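Local coordinates for fatty-acid-binding protein 1 (PDB 4DOO), which binds fatty acids in the plastid, saturated ones by preference, through a chalcone-isomerase fold, and may take part in alpha-linolenic acid metabolism, at residues Lys31-Leu34 with Lys38-Asp41; Phe45-Asp50 with Glu193-Asn198; Ser75-Leu80 with Ile182-Phe187. All coordinates share one frame; numbering follows the deposited sequence.

Contact 1: residues Lys31-Leu34 with Lys38-Asp41. With K (potassium ion), chain E.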
loop_
_atom_site.group_PDB
_atom_site.type_symbol
_atom_site.label_atom_id
_atom_site.label_comp_id
_atom_site.label_asym_id
_atom_site.label_seq_id
_atom_site.Cartn_x
_atom_site.Cartn_y
_atom_site.Cartn_z
ATOM N N LYS A 31 -0.073 -11.196 -6.548
ATOM C CA LYS A 31 -0.362 -12.535 -7.044
ATOM C C LYS A 31 -0.339 -13.583 -5.946
ATOM O O LYS A 31 0.089 -13.326 -4.822
ATOM C CB LYS A 31 0.658 -12.923 -8.117
ATOM C CG LYS A 31 0.686 -11.997 -9.319
ATOM C CD LYS A 31 1.874 -12.294 -10.220
ATOM C CE LYS A 31 1.944 -11.301 -11.373
ATOM N NZ LYS A 31 3.104 -11.564 -12.270
ATOM N N LYS A 32 -0.817 -14.772 -6.296
ATOM C CA LYS A 32 -0.831 -15.913 -5.401
ATOM C C LYS A 32 -0.156 -17.038 -6.175
ATOM O O LYS A 32 -0.633 -17.444 -7.239
ATOM C CB LYS A 32 -2.265 -16.309 -5.049
ATOM C CG LYS A 32 -2.388 -17.645 -4.327
ATOM C CD LYS A 32 -1.649 -17.654 -3.000
ATOM C CE LYS A 32 -1.859 -18.977 -2.275
ATOM N NZ LYS A 32 -1.142 -19.026 -0.970
ATOM N N SER A 33 0.967 -17.524 -5.660
ATOM C CA SER A 33 1.684 -18.599 -6.327
ATOM C C SER A 33 1.054 -19.935 -5.972
ATOM O O SER A 33 0.960 -20.298 -4.798
ATOM C CB SER A 33 3.159 -18.603 -5.916
ATOM O OG SER A 33 3.888 -19.570 -6.658
ATOM N N LEU A 34 0.598 -20.655 -6.988
ATOM C CA LEU A 34 0.001 -21.960 -6.765
ATOM C C LEU A 34 1.060 -23.014 -7.084
ATOM O O LEU A 34 2.230 -22.683 -7.273
ATOM C CB LEU A 34 -1.236 -22.138 -7.647
ATOM C CG LEU A 34 -2.393 -21.189 -7.306
ATOM C CD1 LEU A 34 -3.580 -21.459 -8.220
ATOM C CD2 LEU A 34 -2.791 -21.379 -5.849
ATOM N N LYS A 38 1.489 -22.750 -12.031
ATOM C CA LYS A 38 0.223 -22.070 -11.813
ATOM C C LYS A 38 0.354 -20.837 -10.927
ATOM O O LYS A 38 1.017 -20.864 -9.890
ATOM C CB LYS A 38 -0.802 -23.027 -11.193
ATOM C CG LYS A 38 -1.212 -24.191 -12.089
ATOM C CD LYS A 38 -2.317 -25.013 -11.431
ATOM C CE LYS A 38 -2.878 -26.069 -12.375
ATOM N NZ LYS A 38 -3.586 -25.473 -13.546
ATOM N N ASN A 39 -0.290 -19.758 -11.353
ATOM C CA ASN A 39 -0.279 -18.505 -10.611
ATOM C C ASN A 39 -1.602 -17.799 -10.851
ATOM O O ASN A 39 -2.245 -17.996 -11.883
ATOM C CB ASN A 39 0.872 -17.612 -11.075
ATOM C CG ASN A 39 2.232 -18.157 -10.677
ATOM O OD1 ASN A 39 2.547 -18.271 -9.491
ATOM N ND2 ASN A 39 3.044 -18.496 -11.670
ATOM N N ILE A 40 -2.005 -16.975 -9.893
ATOM C CA ILE A 40 -3.251 -16.237 -10.000
ATOM C C ILE A 40 -3.031 -14.768 -9.671
ATOM O O ILE A 40 -2.317 -14.451 -8.725
ATOM C CB ILE A 40 -4.304 -16.792 -9.017
ATOM C CG1 ILE A 40 -4.698 -18.214 -9.418
ATOM C CG2 ILE A 40 -5.519 -15.877 -8.985
ATOM C CD1 ILE A 40 -5.315 -18.319 -10.799
ATOM N N ASP A 41 -3.624 -13.879 -10.466
ATOM C CA ASP A 41 -3.534 -12.445 -10.206
ATOM C C ASP A 41 -4.712 -12.182 -9.280
ATOM O O ASP A 41 -5.863 -12.326 -9.692
ATOM C CB ASP A 41 -3.714 -11.628 -11.489
ATOM C CG ASP A 41 -2.680 -11.963 -12.551
ATOM O OD1 ASP A 41 -1.485 -12.057 -12.211
ATOM O OD2 ASP A 41 -3.067 -12.121 -13.729
HETATM K K K E . 3.578 -21.048 -8.993
HETATM O O HOH W 1 5.445 -20.030 -11.292
#

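Contact 2: residues Phe45-Asp50 with Glu193-Asn198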
loop_
_atom_site.group_PDB
_atom_site.type_symbol
_atom_site.label_atom_id
_atom_site.label_comp_id
_atom_site.label_asym_id
_atom_site.label_seq_id
_atom_site.Cartn_x
_atom_site.Cartn_y
_atom_site.Cartn_z
ATOM N N PHE A 45 -3.006 -2.986 -7.627
ATOM C CA PHE A 45 -2.967 -1.932 -6.622
ATOM C C PHE A 45 -2.205 -0.715 -7.118
ATOM O O PHE A 45 -1.363 -0.810 -8.016
ATOM C CB PHE A 45 -2.377 -2.462 -5.301
ATOM C CG PHE A 45 -0.946 -2.925 -5.396
ATOM C CD1 PHE A 45 0.106 -2.018 -5.268
ATOM C CD2 PHE A 45 -0.652 -4.272 -5.603
ATOM C CE1 PHE A 45 1.438 -2.445 -5.344
ATOM C CE2 PHE A 45 0.672 -4.714 -5.684
ATOM C CZ PHE A 45 1.720 -3.801 -5.554
ATOM N N GLY A 46 -2.543 0.439 -6.556
ATOM C CA GLY A 46 -1.891 1.675 -6.928
ATOM C C GLY A 46 -1.465 2.346 -5.641
ATOM O O GLY A 46 -2.251 2.422 -4.695
ATOM N N VAL A 47 -0.223 2.814 -5.591
ATOM C CA VAL A 47 0.291 3.461 -4.391
ATOM C C VAL A 47 0.379 4.969 -4.604
ATOM O O VAL A 47 1.058 5.432 -5.523
ATOM C CB VAL A 47 1.689 2.924 -4.024
ATOM C CG1 VAL A 47 2.161 3.558 -2.720
ATOM C CG2 VAL A 47 1.649 1.403 -3.892
ATOM N N TYR A 48 -0.313 5.716 -3.743
ATOM C CA TYR A 48 -0.357 7.178 -3.800
ATOM C C TYR A 48 0.324 7.812 -2.587
ATOM O O TYR A 48 0.259 7.273 -1.487
ATOM C CB TYR A 48 -1.805 7.674 -3.819
ATOM C CG TYR A 48 -2.627 7.238 -5.003
ATOM C CD1 TYR A 48 -3.158 5.948 -5.077
ATOM C CD2 TYR A 48 -2.894 8.123 -6.043
ATOM C CE1 TYR A 48 -3.938 5.551 -6.156
ATOM C CE2 TYR A 48 -3.673 7.737 -7.133
ATOM C CZ TYR A 48 -4.194 6.451 -7.180
ATOM O OH TYR A 48 -4.968 6.061 -8.253
ATOM N N ALA A 49 0.955 8.961 -2.796
ATOM C CA ALA A 49 1.625 9.680 -1.712
ATOM C C ALA A 49 1.348 11.180 -1.843
ATOM O O ALA A 49 1.331 11.719 -2.946
ATOM C CB ALA A 49 3.127 9.415 -1.753
ATOM N N ASP A 50 1.125 11.842 -0.713
ATOM C CA ASP A 50 0.858 13.277 -0.702
ATOM C C ASP A 50 2.118 14.027 -1.121
ATOM O O ASP A 50 3.183 13.857 -0.525
ATOM C CB ASP A 50 0.418 13.721 0.697
ATOM C CG ASP A 50 0.165 15.213 0.781
ATOM O OD1 ASP A 50 1.141 15.986 0.891
ATOM O OD2 ASP A 50 -1.014 15.615 0.723
ATOM N N GLU A 193 9.882 -0.237 -7.367
ATOM C CA GLU A 193 10.920 0.535 -8.031
ATOM C C GLU A 193 10.344 1.806 -8.645
ATOM O O GLU A 193 10.945 2.877 -8.546
ATOM C CB GLU A 193 11.615 -0.320 -9.092
ATOM C CG GLU A 193 12.349 -1.518 -8.493
ATOM C CD GLU A 193 13.406 -1.104 -7.477
ATOM O OE1 GLU A 193 14.429 -0.508 -7.888
ATOM O OE2 GLU A 193 13.214 -1.360 -6.267
ATOM N N ASP A 194 9.178 1.687 -9.273
ATOM C CA ASP A 194 8.526 2.845 -9.869
ATOM C C ASP A 194 8.142 3.823 -8.769
ATOM O O ASP A 194 8.277 5.030 -8.933
ATOM C CB ASP A 194 7.268 2.429 -10.642
ATOM C CG ASP A 194 7.590 1.727 -11.948
ATOM O OD1 ASP A 194 6.655 1.193 -12.590
ATOM O OD2 ASP A 194 8.780 1.716 -12.335
ATOM N N PHE A 195 7.661 3.301 -7.646
ATOM C CA PHE A 195 7.258 4.160 -6.543
ATOM C C PHE A 195 8.432 4.982 -6.025
ATOM O O PHE A 195 8.311 6.192 -5.839
ATOM C CB PHE A 195 6.655 3.326 -5.399
ATOM C CG PHE A 195 6.439 4.103 -4.126
ATOM C CD1 PHE A 195 7.462 4.234 -3.191
ATOM C CD2 PHE A 195 5.220 4.722 -3.870
ATOM C CE1 PHE A 195 7.275 4.972 -2.019
ATOM C CE2 PHE A 195 5.025 5.463 -2.701
ATOM C CZ PHE A 195 6.054 5.584 -1.777
ATOM N N LEU A 196 9.561 4.320 -5.795
ATOM C CA LEU A 196 10.751 4.989 -5.285
ATOM C C LEU A 196 11.326 5.966 -6.311
ATOM O O LEU A 196 11.777 7.058 -5.952
ATOM C CB LEU A 196 11.799 3.948 -4.887
ATOM C CG LEU A 196 11.378 3.037 -3.726
ATOM C CD1 LEU A 196 12.445 1.956 -3.493
ATOM C CD2 LEU A 196 11.184 3.878 -2.471
ATOM N N ASP A 197 11.303 5.577 -7.582
ATOM C CA ASP A 197 11.802 6.446 -8.642
ATOM C C ASP A 197 10.957 7.713 -8.702
ATOM O O ASP A 197 11.490 8.819 -8.752
ATOM C CB ASP A 197 11.740 5.764 -10.018
ATOM C CG ASP A 197 12.827 4.713 -10.221
ATOM O OD1 ASP A 197 13.833 4.721 -9.482
ATOM O OD2 ASP A 197 12.679 3.882 -11.147
ATOM N N ASN A 198 9.634 7.554 -8.690
ATOM C CA ASN A 198 8.745 8.705 -8.777
ATOM C C ASN A 198 8.666 9.520 -7.492
ATOM O O ASN A 198 8.439 10.730 -7.537
ATOM C CB ASN A 198 7.343 8.269 -9.238
ATOM C CG ASN A 198 7.353 7.693 -10.649
ATOM O OD1 ASN A 198 8.040 8.214 -11.534
ATOM N ND2 ASN A 198 6.593 6.620 -10.867
#

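Contact 3: residues Ser75-Leu80 with Ile182-Phe187. With DAO (lauric acid), chain C.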
loop_
_atom_site.group_PDB
_atom_site.type_symbol
_atom_site.label_atom_id
_atom_site.label_comp_id
_atom_site.label_asym_id
_atom_site.label_seq_id
_atom_site.Cartn_x
_atom_site.Cartn_y
_atom_site.Cartn_z
ATOM N N SER A 75 18.926 4.330 2.435
ATOM C CA SER A 75 18.014 4.740 3.499
ATOM C C SER A 75 16.702 5.371 3.025
ATOM O O SER A 75 15.757 5.492 3.806
ATOM C CB SER A 75 18.721 5.744 4.411
ATOM O OG SER A 75 19.077 6.903 3.669
ATOM N N PHE A 76 16.642 5.772 1.758
ATOM C CA PHE A 76 15.452 6.444 1.227
ATOM C C PHE A 76 14.139 5.713 1.465
ATOM O O PHE A 76 13.186 6.298 1.980
ATOM C CB PHE A 76 15.628 6.720 -0.272
ATOM C CG PHE A 76 14.529 7.558 -0.874
ATOM C CD1 PHE A 76 14.159 8.770 -0.297
ATOM C CD2 PHE A 76 13.891 7.156 -2.043
ATOM C CE1 PHE A 76 13.172 9.570 -0.876
ATOM C CE2 PHE A 76 12.902 7.946 -2.630
ATOM C CZ PHE A 76 12.544 9.153 -2.048
ATOM N N MET A 77 14.092 4.438 1.094
ATOM C CA MET A 77 12.879 3.651 1.260
ATOM C C MET A 77 12.366 3.657 2.702
ATOM O O MET A 77 11.192 3.936 2.943
ATOM C CB MET A 77 13.124 2.215 0.782
ATOM C CG MET A 77 11.921 1.289 0.935
ATOM S SD MET A 77 12.165 -0.299 0.116
ATOM C CE MET A 77 13.276 -1.112 1.242
ATOM N N ASP A 78 13.238 3.367 3.662
ATOM C CA ASP A 78 12.812 3.346 5.062
ATOM C C ASP A 78 12.457 4.744 5.571
ATOM O O ASP A 78 11.569 4.896 6.411
ATOM C CB ASP A 78 13.897 2.746 5.959
ATOM C CG ASP A 78 13.360 2.331 7.316
ATOM O OD1 ASP A 78 12.731 1.256 7.394
ATOM O OD2 ASP A 78 13.547 3.079 8.297
ATOM N N ASP A 79 13.148 5.766 5.076
ATOM C CA ASP A 79 12.852 7.128 5.515
ATOM C C ASP A 79 11.438 7.523 5.084
ATOM O O ASP A 79 10.706 8.162 5.848
ATOM C CB ASP A 79 13.866 8.136 4.952
ATOM C CG ASP A 79 15.211 8.094 5.673
ATOM O OD1 ASP A 79 15.253 7.716 6.863
ATOM O OD2 ASP A 79 16.229 8.461 5.051
ATOM N N LEU A 80 11.057 7.139 3.866
ATOM C CA LEU A 80 9.722 7.442 3.348
ATOM C C LEU A 80 8.637 6.751 4.163
ATOM O O LEU A 80 7.661 7.382 4.568
ATOM C CB LEU A 80 9.581 6.994 1.890
ATOM C CG LEU A 80 10.182 7.859 0.783
ATOM C CD1 LEU A 80 10.019 7.138 -0.555
ATOM C CD2 LEU A 80 9.487 9.222 0.751
ATOM N N ILE A 182 5.674 -1.464 -0.444
ATOM C CA ILE A 182 6.873 -0.674 -0.729
ATOM C C ILE A 182 8.104 -1.044 0.104
ATOM O O ILE A 182 9.078 -0.290 0.154
ATOM C CB ILE A 182 6.550 0.839 -0.543
ATOM C CG1 ILE A 182 5.379 1.220 -1.448
ATOM C CG2 ILE A 182 7.752 1.709 -0.901
ATOM C CD1 ILE A 182 5.639 0.963 -2.923
ATOM N N GLY A 183 8.077 -2.215 0.730
ATOM C CA GLY A 183 9.197 -2.643 1.550
ATOM C C GLY A 183 10.241 -3.488 0.839
ATOM O O GLY A 183 10.237 -3.611 -0.387
ATOM N N GLU A 184 11.135 -4.083 1.624
ATOM C CA GLU A 184 12.213 -4.911 1.094
ATOM C C GLU A 184 11.744 -6.130 0.300
ATOM O O GLU A 184 12.371 -6.516 -0.691
ATOM C CB GLU A 184 13.116 -5.370 2.242
ATOM C CG GLU A 184 14.344 -6.146 1.802
ATOM C CD GLU A 184 15.185 -5.377 0.803
ATOM O OE1 GLU A 184 15.447 -4.177 1.043
ATOM O OE2 GLU A 184 15.587 -5.976 -0.219
ATOM N N GLU A 185 10.650 -6.741 0.741
ATOM C CA GLU A 185 10.104 -7.917 0.074
ATOM C C GLU A 185 8.638 -7.639 -0.282
ATOM O O GLU A 185 7.722 -8.166 0.346
ATOM C CB GLU A 185 10.223 -9.123 1.007
ATOM C CG GLU A 185 11.666 -9.442 1.381
ATOM C CD GLU A 185 11.789 -10.330 2.606
ATOM O OE1 GLU A 185 11.356 -9.905 3.700
ATOM O OE2 GLU A 185 12.325 -11.451 2.476
ATOM N N PRO A 186 8.412 -6.806 -1.313
ATOM C CA PRO A 186 7.095 -6.398 -1.806
ATOM C C PRO A 186 6.364 -7.405 -2.686
ATOM O O PRO A 186 6.958 -8.335 -3.224
ATOM C CB PRO A 186 7.414 -5.120 -2.566
ATOM C CG PRO A 186 8.702 -5.482 -3.223
ATOM C CD PRO A 186 9.477 -6.145 -2.092
ATOM N N PHE A 187 5.060 -7.201 -2.834
ATOM C CA PHE A 187 4.246 -8.075 -3.665
ATOM C C PHE A 187 4.670 -7.941 -5.123
ATOM O O PHE A 187 4.614 -8.899 -5.892
ATOM C CB PHE A 187 2.770 -7.685 -3.556
ATOM C CG PHE A 187 2.122 -8.091 -2.269
ATOM C CD1 PHE A 187 1.281 -7.209 -1.596
ATOM C CD2 PHE A 187 2.323 -9.360 -1.743
ATOM C CE1 PHE A 187 0.647 -7.585 -0.415
ATOM C CE2 PHE A 187 1.692 -9.748 -0.563
ATOM C CZ PHE A 187 0.852 -8.857 0.102
HETATM O O1 DAO C . -2.375 -10.238 1.684
HETATM O O2 DAO C . -2.631 -8.950 -0.087
HETATM C C1 DAO C . -2.548 -9.114 1.153
HETATM C C2 DAO C . -2.679 -7.904 2.050
HETATM C C3 DAO C . -4.103 -7.376 2.000
HETATM C C4 DAO C . -4.320 -6.270 3.042
HETATM C C5 DAO C . -5.638 -5.534 2.796
HETATM C C6 DAO C . -6.824 -6.305 3.369
HETATM C C7 DAO C . -8.111 -5.971 2.633
HETATM C C8 DAO C . -9.151 -7.052 2.885
HETATM C C9 DAO C . -10.391 -6.833 2.036
HETATM C C10 DAO C . -11.451 -7.879 2.366
HETATM C C11 DAO C . -12.850 -7.325 2.120
HETATM C C12 DAO C . -13.887 -8.421 2.236
#

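Contact 1: residues Lys31-Leu34 with Lys38-Asp41
Ser33 and Asn39, a non-hydrogen-bonded pair next to the turn of a beta hairpin, turn their side chains to the same face of the sheet, where both bind a potassium ion. Ser33 OG binds the potassium at 2.8 Å; Asn39 OD1 reaches it at 3.0 Å because CG stands beside the backbone N (chi1 -69°), which carries the amide over Ser33. The carbonyls Leu34 O and Lys38 O, with Gly36 O and a water held by Asn39 ND2, complete the shell, and the ion probably offsets the repulsion between these oxygens. Lys38 O also accepts a hydrogen bond from Leu34 N at 2.9 Å, from above its carbonyl plane. On this face too, the extended Lys31 runs alongside Asp41, CE 3.6 Å from OD1, yet Asp41 forms its salt bridge with Lys9. The side chains of Leu34 and Ile40 cross at a slant, Leu34 CD1 3.6 Å from Ile40 CG1. Lys32 shares Ile40's face and, like Leu34, touches a bound laurate; its backbone exchanges two hydrogen bonds with that of Ile40. The hairpin joins strands 22-33 and 39-50, adjacent in the antiparallel sheet; Ile40 packs on Tyr95 and Asp41 on Val94, in the loop after strand 87-93.

Contact 2: residues Phe45-Asp50 with Glu193-Asn198
Val47 and Phe195 form the centre of a helix-on-sheet contact in the chalcone-isomerase fold, where helix 189-202 packs against strand 39-50 of the large antiparallel sheet. The side chains cross at about a right angle. One methyl does most of the touching: Val47 CG1 lies 3.4 Å from Phe195 CE2 and 3.5 Å from CD2, meeting the ring obliquely. Having CG1 opposite the backbone N (chi1 -177°) directs this methyl at the ring, while Phe195, with chi1 170°, extends from the helix to the strand. Two residues along, on the same face of the strand, Ala49 CB makes a looser contact with CE2 at 4.5 Å. No hydrogen bond links the two segments; the contact is wholly apolar and buried.

Around this first shell, Leu25 of strand 22-33 and Met87 of strand 87-93 also touch the phenyl group, and Ile182 packs on both Val47 and Phe195. The strand is held in place by backbone hydrogen bonds, Val47 bonding to Leu25 and Gly26, and Gly46 to Arg90. The helix has polar ties of its own: Glu193 and Asp197, one turn apart, both form salt bridges to Arg71, and Asn198 ND2 bonds to Leu25 O. Within the helix, Leu196 CD2 lies at the edge of the Phe195 ring, in its plane.

Contact 3: residues Ser75-Leu80 with Ile182-Phe187
Met77 extends from its helix with CG opposite the backbone N (chi1 179°) and chi2 at 171°, then bends at chi3 (75°), which lays SD and CE along the backbone of Ile182-Glu184. This is helix-to-loop packing in the chalcone-isomerase fold: helix 76-82 meets the connection between helices 171-182 and 189-202. The sulfur approaches Ile182 O at 3.1 Å, and CG lies 3.3 Å from the same oxygen. Past the bend, the terminal methyl is 3.7 Å from Glu184 N and touches the carboxylate at OE1, the two side chains crossing at about a right angle. Replacing Met77 by an alanine would probably open a gap beside Gly183 and leave the Ile182-Glu184 backbone without its thioether packing. Further fastening comes from Arg192, whose NH1 binds Gly183 O, while Asp78 on the helix forms a salt bridge with Arg175. The far end of the connection belongs to a fatty-acid pocket: Phe187, its ring edge-to-face with Tyr181, lies by the head group of a laurate other than the one at Lys32, hydrogen-bonded to Arg30, Tyr43 and Ser110. There Phe187 CZ is 3.5 Å from laurate O2.

Contacts 1 and 2 follow in series along the chain and both use strand 39-50, with centres about 23 Å apart: contact 1 pairs its beginning with strand 22-33, and contact 2 covers its later part with helix 189-202. Contact 3 is nested in the long loop of chain that contact 2 closes, and their centres are only about 11 Å apart. Those two merge into one core, where Phe195 CD1 meets Ile182 CG2 at 3.4 Å and the Phe195 ring also packs on Leu80. Contact 1 touches neither of the others. In this structure a potassium-bound hairpin at the surface thus accompanies a buried helix-sheet core, and contacts 1 and 3 border two different bound laurates.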